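Local coordinates for sulfur oxidation protein SOXB (Thermus thermophilus, PDB 2WDD) that hydrolyses the sulfur-sulfur bond of cysteine S-thiosulfonate groups in the sulfur oxidation pathway, probably by means of its two manganese ions, at residues A125-N136 / V157-L168. Sequence-based numbering, arbitrary orientation.
With MN (manganese (II) ion), chain H; MN (manganese (II) ion), chain G.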
loop_
_atom_site.group_PDB
_atom_site.type_symbol
_atom_site.label_atom_id
_atom_site.label_comp_id
_atom_site.label_asym_id
_atom_site.label_seq_id
_atom_site.Cartn_x
_atom_site.Cartn_y
_atom_site.Cartn_z
ATOM N N ALA A 125 3.284 -21.803 14.149
ATOM C CA ALA A 125 3.035 -20.476 13.595
ATOM C C ALA A 125 4.116 -19.996 12.629
ATOM O O ALA A 125 5.309 -20.229 12.839
ATOM C CB ALA A 125 2.840 -19.471 14.704
ATOM N N LEU A 126 3.682 -19.303 11.580
ATOM C CA LEU A 126 4.599 -18.732 10.605
ATOM C C LEU A 126 4.287 -17.253 10.500
ATOM O O LEU A 126 3.115 -16.867 10.510
ATOM C CB LEU A 126 4.415 -19.380 9.230
ATOM C CG LEU A 126 4.872 -20.832 9.085
ATOM C CD1 LEU A 126 4.481 -21.364 7.700
ATOM C CD2 LEU A 126 6.390 -20.944 9.310
ATOM N N VAL A 127 5.341 -16.438 10.450
ATOM C CA VAL A 127 5.213 -14.993 10.318
ATOM C C VAL A 127 5.524 -14.665 8.865
ATOM O O VAL A 127 6.642 -14.904 8.384
ATOM C CB VAL A 127 6.152 -14.261 11.291
ATOM C CG1 VAL A 127 6.035 -12.750 11.091
ATOM C CG2 VAL A 127 5.817 -14.629 12.743
ATOM N N LEU A 128 4.527 -14.141 8.161
ATOM C CA LEU A 128 4.664 -13.890 6.733
ATOM C C LEU A 128 4.466 -12.426 6.441
ATOM O O LEU A 128 3.483 -11.830 6.882
ATOM C CB LEU A 128 3.620 -14.696 5.974
ATOM C CG LEU A 128 3.709 -16.203 6.246
ATOM C CD1 LEU A 128 2.600 -16.919 5.508
ATOM C CD2 LEU A 128 5.080 -16.733 5.821
ATOM N N ASP A 129 5.415 -11.859 5.699
ATOM C CA ASP A 129 5.412 -10.443 5.334
ATOM C C ASP A 129 5.150 -10.307 3.829
ATOM O O ASP A 129 5.871 -10.874 3.005
ATOM C CB ASP A 129 6.775 -9.872 5.692
ATOM C CG ASP A 129 6.908 -8.407 5.352
ATOM O OD1 ASP A 129 5.985 -7.837 4.728
ATOM O OD2 ASP A 129 7.928 -7.826 5.758
ATOM N N GLY A 130 4.082 -9.599 3.470
ATOM C CA GLY A 130 3.690 -9.465 2.080
ATOM C C GLY A 130 4.450 -8.469 1.217
ATOM O O GLY A 130 4.099 -8.303 0.049
ATOM N N GLY A 131 5.498 -7.841 1.745
ATOM C CA GLY A 131 6.296 -6.926 0.935
ATOM C C GLY A 131 5.882 -5.466 1.056
ATOM O O GLY A 131 4.916 -5.138 1.744
ATOM N N ASP A 132 6.611 -4.590 0.369
ATOM C CA ASP A 132 6.457 -3.135 0.520
ATOM C C ASP A 132 6.730 -2.838 1.979
ATOM O O ASP A 132 5.982 -2.123 2.644
ATOM C CB ASP A 132 5.072 -2.635 0.114
ATOM C CG ASP A 132 4.968 -2.380 -1.374
ATOM O OD1 ASP A 132 5.970 -2.595 -2.086
ATOM O OD2 ASP A 132 3.892 -1.961 -1.835
ATOM N N THR A 133 7.806 -3.433 2.482
ATOM C CA THR A 133 8.168 -3.310 3.875
ATOM C C THR A 133 9.332 -2.349 4.098
ATOM O O THR A 133 9.317 -1.554 5.032
ATOM C CB THR A 133 8.570 -4.697 4.425
ATOM O OG1 THR A 133 7.556 -5.651 4.095
ATOM C CG2 THR A 133 8.787 -4.652 5.941
ATOM N N TRP A 134 10.367 -2.504 3.284
ATOM C CA TRP A 134 11.639 -1.823 3.509
ATOM C C TRP A 134 11.741 -0.344 3.237
ATOM O O TRP A 134 12.732 0.289 3.632
ATOM C CB TRP A 134 12.738 -2.493 2.680
ATOM C CG TRP A 134 13.012 -3.933 3.007
ATOM C CD1 TRP A 134 12.561 -4.652 4.088
ATOM C CD2 TRP A 134 13.897 -4.794 2.291
ATOM N NE1 TRP A 134 13.085 -5.926 4.058
ATOM C CE2 TRP A 134 13.912 -6.037 2.967
ATOM C CE3 TRP A 134 14.632 -4.658 1.112
ATOM C CZ2 TRP A 134 14.631 -7.132 2.488
ATOM C CZ3 TRP A 134 15.364 -5.738 0.649
ATOM C CH2 TRP A 134 15.361 -6.960 1.343
ATOM N N THR A 135 10.775 0.180 2.491
ATOM C CA THR A 135 10.856 1.534 1.978
ATOM C C THR A 135 9.803 2.493 2.482
ATOM O O THR A 135 8.849 2.102 3.168
ATOM C CB THR A 135 10.779 1.462 0.434
ATOM O OG1 THR A 135 9.611 0.711 0.054
ATOM C CG2 THR A 135 12.011 0.748 -0.127
ATOM N N ASN A 136 9.978 3.756 2.091
ATOM C CA ASN A 136 8.976 4.809 2.295
ATOM C C ASN A 136 8.722 5.300 3.714
ATOM O O ASN A 136 7.578 5.481 4.127
ATOM C CB ASN A 136 7.674 4.431 1.595
ATOM C CG ASN A 136 7.921 3.798 0.242
ATOM O OD1 ASN A 136 7.560 2.648 0.005
ATOM N ND2 ASN A 136 8.573 4.542 -0.645
ATOM N N VAL A 157 10.771 -12.780 10.978
ATOM C CA VAL A 157 9.900 -12.973 9.821
ATOM C C VAL A 157 10.363 -14.202 9.048
ATOM O O VAL A 157 11.538 -14.302 8.691
ATOM C CB VAL A 157 9.929 -11.727 8.915
ATOM C CG1 VAL A 157 9.169 -11.983 7.611
ATOM C CG2 VAL A 157 9.376 -10.513 9.656
ATOM N N ASP A 158 9.463 -15.148 8.793
ATOM C CA ASP A 158 9.851 -16.371 8.094
ATOM C C ASP A 158 10.006 -16.204 6.589
ATOM O O ASP A 158 10.903 -16.790 5.981
ATOM C CB ASP A 158 8.849 -17.477 8.375
ATOM C CG ASP A 158 8.862 -17.905 9.817
ATOM O OD1 ASP A 158 9.921 -18.371 10.292
ATOM O OD2 ASP A 158 7.845 -17.706 10.501
ATOM N N HIS A 159 9.104 -15.444 5.978
ATOM C CA HIS A 159 9.162 -15.213 4.540
ATOM C C HIS A 159 8.701 -13.810 4.206
ATOM O O HIS A 159 7.922 -13.210 4.947
ATOM C CB HIS A 159 8.225 -16.160 3.791
ATOM C CG HIS A 159 8.602 -17.603 3.897
ATOM N ND1 HIS A 159 9.800 -18.094 3.418
ATOM C CD2 HIS A 159 7.921 -18.671 4.379
ATOM C CE1 HIS A 159 9.850 -19.400 3.625
ATOM N NE2 HIS A 159 8.719 -19.775 4.196
ATOM N N MET A 160 9.151 -13.312 3.057
ATOM C CA MET A 160 8.654 -12.053 2.530
ATOM C C MET A 160 8.710 -12.122 1.013
ATOM O O MET A 160 9.423 -12.964 0.430
ATOM C CB MET A 160 9.440 -10.843 3.036
ATOM C CG MET A 160 10.655 -10.479 2.195
ATOM S SD MET A 160 11.503 -8.955 2.820
ATOM C CE MET A 160 10.480 -7.655 2.061
ATOM N N VAL A 161 7.899 -11.278 0.379
ATOM C CA VAL A 161 7.920 -11.083 -1.058
ATOM C C VAL A 161 8.207 -9.590 -1.280
ATOM O O VAL A 161 8.533 -8.875 -0.318
ATOM C CB VAL A 161 6.670 -11.602 -1.780
ATOM C CG1 VAL A 161 6.573 -13.124 -1.611
ATOM C CG2 VAL A 161 5.401 -10.917 -1.283
ATOM N N SER A 162 8.105 -9.117 -2.519
ATOM C CA SER A 162 8.532 -7.744 -2.758
ATOM C C SER A 162 7.815 -6.927 -3.818
ATOM O O SER A 162 7.118 -7.444 -4.677
ATOM C CB SER A 162 10.011 -7.786 -3.150
ATOM O OG SER A 162 10.145 -8.294 -4.476
ATOM N N HIS A 163 8.069 -5.623 -3.744
ATOM C CA HIS A 163 7.628 -4.649 -4.723
ATOM C C HIS A 163 8.504 -3.396 -4.602
ATOM O O HIS A 163 9.529 -3.286 -5.299
ATOM C CB HIS A 163 6.144 -4.312 -4.627
ATOM C CG HIS A 163 5.746 -3.136 -5.470
ATOM N ND1 HIS A 163 4.564 -2.453 -5.282
ATOM C CD2 HIS A 163 6.399 -2.490 -6.468
ATOM C CE1 HIS A 163 4.496 -1.446 -6.136
ATOM N NE2 HIS A 163 5.602 -1.440 -6.864
ATOM N N TRP A 164 8.153 -2.485 -3.687
ATOM C CA TRP A 164 8.923 -1.240 -3.535
ATOM C C TRP A 164 10.352 -1.442 -3.066
ATOM O O TRP A 164 11.176 -0.545 -3.191
ATOM C CB TRP A 164 8.203 -0.229 -2.633
ATOM C CG TRP A 164 7.140 0.544 -3.361
ATOM C CD1 TRP A 164 5.841 0.166 -3.572
ATOM C CD2 TRP A 164 7.270 1.852 -3.912
ATOM N NE1 TRP A 164 5.166 1.145 -4.267
ATOM C CE2 TRP A 164 6.027 2.194 -4.485
ATOM C CE3 TRP A 164 8.335 2.756 -4.013
ATOM C CZ2 TRP A 164 5.825 3.397 -5.164
ATOM C CZ3 TRP A 164 8.121 3.956 -4.678
ATOM C CH2 TRP A 164 6.880 4.259 -5.244
ATOM N N GLU A 165 10.645 -2.624 -2.536
ATOM C CA GLU A 165 11.995 -2.961 -2.104
ATOM C C GLU A 165 12.985 -2.650 -3.224
ATOM O O GLU A 165 14.100 -2.164 -2.981
ATOM C CB GLU A 165 12.051 -4.470 -1.847
ATOM C CG GLU A 165 11.573 -4.897 -0.460
ATOM C CD GLU A 165 10.079 -4.693 -0.203
ATOM O OE1 GLU A 165 9.271 -4.788 -1.157
ATOM O OE2 GLU A 165 9.735 -4.521 0.988
ATOM N N TRP A 166 12.578 -2.943 -4.452
ATOM C CA TRP A 166 13.464 -2.747 -5.590
ATOM C C TRP A 166 13.843 -1.310 -5.895
ATOM O O TRP A 166 14.741 -1.083 -6.706
ATOM C CB TRP A 166 12.917 -3.450 -6.821
ATOM C CG TRP A 166 12.859 -4.932 -6.590
ATOM C CD1 TRP A 166 11.780 -5.647 -6.159
ATOM C CD2 TRP A 166 13.963 -5.847 -6.617
ATOM N NE1 TRP A 166 12.136 -6.960 -5.938
ATOM C CE2 TRP A 166 13.470 -7.109 -6.218
ATOM C CE3 TRP A 166 15.317 -5.727 -6.953
ATOM C CZ2 TRP A 166 14.273 -8.252 -6.179
ATOM C CZ3 TRP A 166 16.120 -6.857 -6.881
ATOM C CH2 TRP A 166 15.592 -8.104 -6.509
ATOM N N THR A 167 13.168 -0.342 -5.270
ATOM C CA THR A 167 13.510 1.061 -5.509
ATOM C C THR A 167 14.781 1.436 -4.759
ATOM O O THR A 167 15.262 2.565 -4.865
ATOM C CB THR A 167 12.344 2.030 -5.224
ATOM O OG1 THR A 167 12.004 1.997 -3.838
ATOM C CG2 THR A 167 11.130 1.675 -6.075
ATOM N N LEU A 168 15.338 0.473 -4.027
ATOM C CA LEU A 168 16.620 0.675 -3.357
ATOM C C LEU A 168 17.726 0.311 -4.344
ATOM O O LEU A 168 18.898 0.585 -4.093
ATOM C CB LEU A 168 16.747 -0.212 -2.120
ATOM C CG LEU A 168 15.809 0.135 -0.961
ATOM C CD1 LEU A 168 15.850 -0.948 0.098
ATOM C CD2 LEU A 168 16.150 1.491 -0.363
HETATM MN MN MN H . 2.943 -2.649 -3.756
HETATM MN MN MN G . 2.160 -1.040 -0.834
HETATM O O HOH W 1 7.363 -18.449 12.987
HETATM O O HOH W 2 11.151 4.406 -2.655
HETATM O O HOH W 3 1.510 -1.447 -2.769
#
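Glu165 lays its CG across one face of the Trp134 indole, with CG 3.4 Å from CE3, in a worked example of how a metallophosphatase-like fold builds a dimetal site from the loops that follow parallel strands. Here strand 124-129 and the short strand 159-160 belong to a beta-alpha-beta unit, joined through helices 138-143 and 146-155. A bend at chi2 (68°) brings the Glu165 carboxylate round to the backbone of the turn at 131-134, with OE2 still above the indole. There OE2 accepts from Thr133 N at 2.7 Å, on its syn side, and from Trp134 N on its anti side, both donors standing off the carboxylate plane, Trp134 N more so (33°). OE1 takes Asp132 N on its syn lone pair, and His163 N arrives nearly along the C-O bond. An alanine here takes away the carboxylate that four backbone N-H groups share, and the turn presenting Asp132 would probably shift.

That turn matters because Asp132 OD2 bridges both manganese ions, one of which also binds His163 ND1; Asp36, His38, His263, His286 and His288 supply the other protein ligands, and a water bridges the two metals as well. Asp132 OD1 receives a nearly straight bond from Trp164 N (2.7 Å, 168°), which with the metal bonds fixes the carboxylate's rotation; OD1 also lies near the Trp164 ring plane, by CD1. Meanwhile Met160 comes to the same Trp134 face as Glu165: its CE sits 4.0 Å from the centroid of the five-membered ring, a CH-pi contact, while SD lies obliquely alongside.

Further back, the strands pair through Asp129 N to His159 O at 2.9 Å, and Asp158 OD2 accepts Val127 N on its anti lone pair at 2.8 Å.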